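Local coordinates for protein probable tRNA pseudouridine synthase D (Methanosarcina mazei, PDB 1Z2Z) that probably converts uridine 13 of transfer RNA into pseudouridine, as a member of the TruD family of pseudouridine synthases, at residues E31-K36 and K87-T92. Residues are numbered along the deposited sequence; the frame is centred on the assembly and turned at random.
Sequences EDFIVK and KRALTT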
# COMPACT_ATOMS: atom_id res chain seq x y z
N GLU A 31 -8.33 -14.33 -15.24
CA GLU A 31 -6.95 -14.73 -15.46
C GLU A 31 -5.98 -13.58 -15.83
O GLU A 31 -4.78 -13.81 -15.99
CB GLU A 31 -6.85 -15.83 -16.53
CG GLU A 31 -7.35 -17.21 -16.10
CD GLU A 31 -8.86 -17.26 -15.88
OE1 GLU A 31 -9.58 -16.39 -16.44
OE2 GLU A 31 -9.33 -18.17 -15.15
N ASP A 32 -6.48 -12.35 -15.96
CA ASP A 32 -5.60 -11.24 -16.32
C ASP A 32 -4.80 -10.71 -15.14
O ASP A 32 -4.03 -9.74 -15.26
CB ASP A 32 -6.39 -10.09 -16.95
CG ASP A 32 -6.66 -10.31 -18.44
OD1 ASP A 32 -7.31 -9.44 -19.05
OD2 ASP A 32 -6.22 -11.35 -18.98
N PHE A 33 -4.99 -11.34 -13.98
CA PHE A 33 -4.29 -10.93 -12.78
C PHE A 33 -3.93 -12.16 -11.97
O PHE A 33 -4.68 -12.56 -11.08
CB PHE A 33 -5.16 -10.00 -11.93
CG PHE A 33 -4.37 -9.03 -11.11
CD1 PHE A 33 -4.11 -7.75 -11.59
CD2 PHE A 33 -3.83 -9.40 -9.89
CE1 PHE A 33 -3.33 -6.86 -10.87
CE2 PHE A 33 -3.05 -8.52 -9.16
CZ PHE A 33 -2.80 -7.24 -9.65
N ILE A 34 -2.79 -12.77 -12.27
CA ILE A 34 -2.39 -13.95 -11.55
C ILE A 34 -1.39 -13.63 -10.46
O ILE A 34 -0.37 -12.99 -10.70
CB ILE A 34 -1.83 -14.99 -12.52
CG1 ILE A 34 -2.95 -15.37 -13.51
CG2 ILE A 34 -1.28 -16.19 -11.75
CD1 ILE A 34 -2.64 -16.50 -14.46
N VAL A 35 -1.71 -14.06 -9.24
CA VAL A 35 -0.85 -13.80 -8.09
C VAL A 35 -0.54 -15.11 -7.38
O VAL A 35 -1.42 -15.70 -6.78
CB VAL A 35 -1.55 -12.90 -7.08
CG1 VAL A 35 -0.62 -12.61 -5.93
CG2 VAL A 35 -2.02 -11.64 -7.74
N LYS A 36 0.71 -15.54 -7.45
CA LYS A 36 1.12 -16.79 -6.81
C LYS A 36 2.08 -16.50 -5.66
O LYS A 36 3.17 -15.99 -5.88
CB LYS A 36 1.82 -17.72 -7.81
CG LYS A 36 1.02 -18.06 -9.05
CD LYS A 36 1.79 -19.06 -9.91
CE LYS A 36 0.98 -19.47 -11.15
NZ LYS A 36 1.60 -20.59 -11.94
N LYS A 87 -9.55 -10.69 -4.70
CA LYS A 87 -10.75 -11.43 -5.07
C LYS A 87 -10.78 -11.55 -6.60
O LYS A 87 -10.61 -12.65 -7.15
CB LYS A 87 -11.98 -10.68 -4.50
CG LYS A 87 -13.22 -10.53 -5.39
CD LYS A 87 -13.90 -11.85 -5.73
CE LYS A 87 -15.30 -11.63 -6.28
NZ LYS A 87 -16.21 -11.22 -5.19
N ARG A 88 -10.93 -10.43 -7.31
CA ARG A 88 -10.96 -10.48 -8.77
C ARG A 88 -9.63 -10.90 -9.36
O ARG A 88 -8.93 -10.07 -9.95
CB ARG A 88 -11.37 -9.13 -9.37
CG ARG A 88 -11.64 -9.21 -10.88
CD ARG A 88 -12.47 -8.05 -11.43
NE ARG A 88 -12.73 -8.16 -12.87
CZ ARG A 88 -13.51 -9.09 -13.44
NH1 ARG A 88 -14.13 -9.99 -12.69
NH2 ARG A 88 -13.66 -9.11 -14.75
N ALA A 89 -9.28 -12.17 -9.24
CA ALA A 89 -8.01 -12.63 -9.79
C ALA A 89 -7.83 -14.12 -9.59
O ALA A 89 -8.60 -14.76 -8.88
CB ALA A 89 -6.87 -11.89 -9.13
N LEU A 90 -6.82 -14.69 -10.23
CA LEU A 90 -6.55 -16.10 -10.05
C LEU A 90 -5.35 -16.15 -9.11
O LEU A 90 -4.21 -15.83 -9.50
CB LEU A 90 -6.23 -16.79 -11.37
CG LEU A 90 -5.70 -18.21 -11.21
CD1 LEU A 90 -6.67 -19.05 -10.42
CD2 LEU A 90 -5.43 -18.80 -12.57
N THR A 91 -5.60 -16.56 -7.88
CA THR A 91 -4.57 -16.58 -6.86
C THR A 91 -4.35 -17.89 -6.13
O THR A 91 -5.30 -18.57 -5.75
CB THR A 91 -4.88 -15.55 -5.81
OG1 THR A 91 -5.91 -16.06 -4.96
CG2 THR A 91 -5.38 -14.27 -6.46
N THR A 92 -3.08 -18.20 -5.91
CA THR A 92 -2.61 -19.39 -5.21
C THR A 92 -1.90 -18.94 -3.91
O THR A 92 -1.16 -17.96 -3.92
CB THR A 92 -1.59 -20.12 -6.09
OG1 THR A 92 -2.20 -20.43 -7.35
CG2 THR A 92 -1.10 -21.39 -5.45
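In the mixed sheet of this pseudouridine synthase, strands 33-39 and 90-98 run side by side as a parallel pair, and F33-K36 and L90-T92 form its beginning, with A89 just ahead of the second strand. The axes of the short strand segments 33-36 and 90-92 lie within 3° of parallel and approach to 4.8 Å, with I34 opposite L90, V35 opposite T91 and K36 opposite T92. Three backbone hydrogen bonds fix this register: L90 N to F33 O, V35 N to L90 O and T92 N to V35 O, each 3.1 Å. The first is the most bent, 148° at the hydrogen against about 160° for the other two. Two CA-H...O contacts supplement the ladder, I34 CA lying 3.3 Å from L90 O and T91 CA at the same distance from V35 O.

On one face the I34 and L90 side chains run alongside each other in the same direction and touch through their tips, CD1 of I34 to CD2 of L90 at 4.1 Å. I34 CG1 is anti to its carbonyl carbon and its chain is extended, which carries CD1 to that methyl. The other face holds V35 and T91, meeting CB to CG2 at 4.1 Å; T91 OG1 turns to K56 on strand 49-57. Just before the bridged pairs, A89 CB sits 3.8 Å from F33 CB and also meets the ring obliquely at CD2.

Strand 130-142 pairs antiparallel with 33-39, and 49-57 antiparallel with 90-98, so the pair is internal to the sheet. Backbone polarity is thus met by the ladder while carbon contacts occur on both faces, and F33 packs beside the predicted nucleophile D86, which puts this end of the parallel pair next to the probable active site.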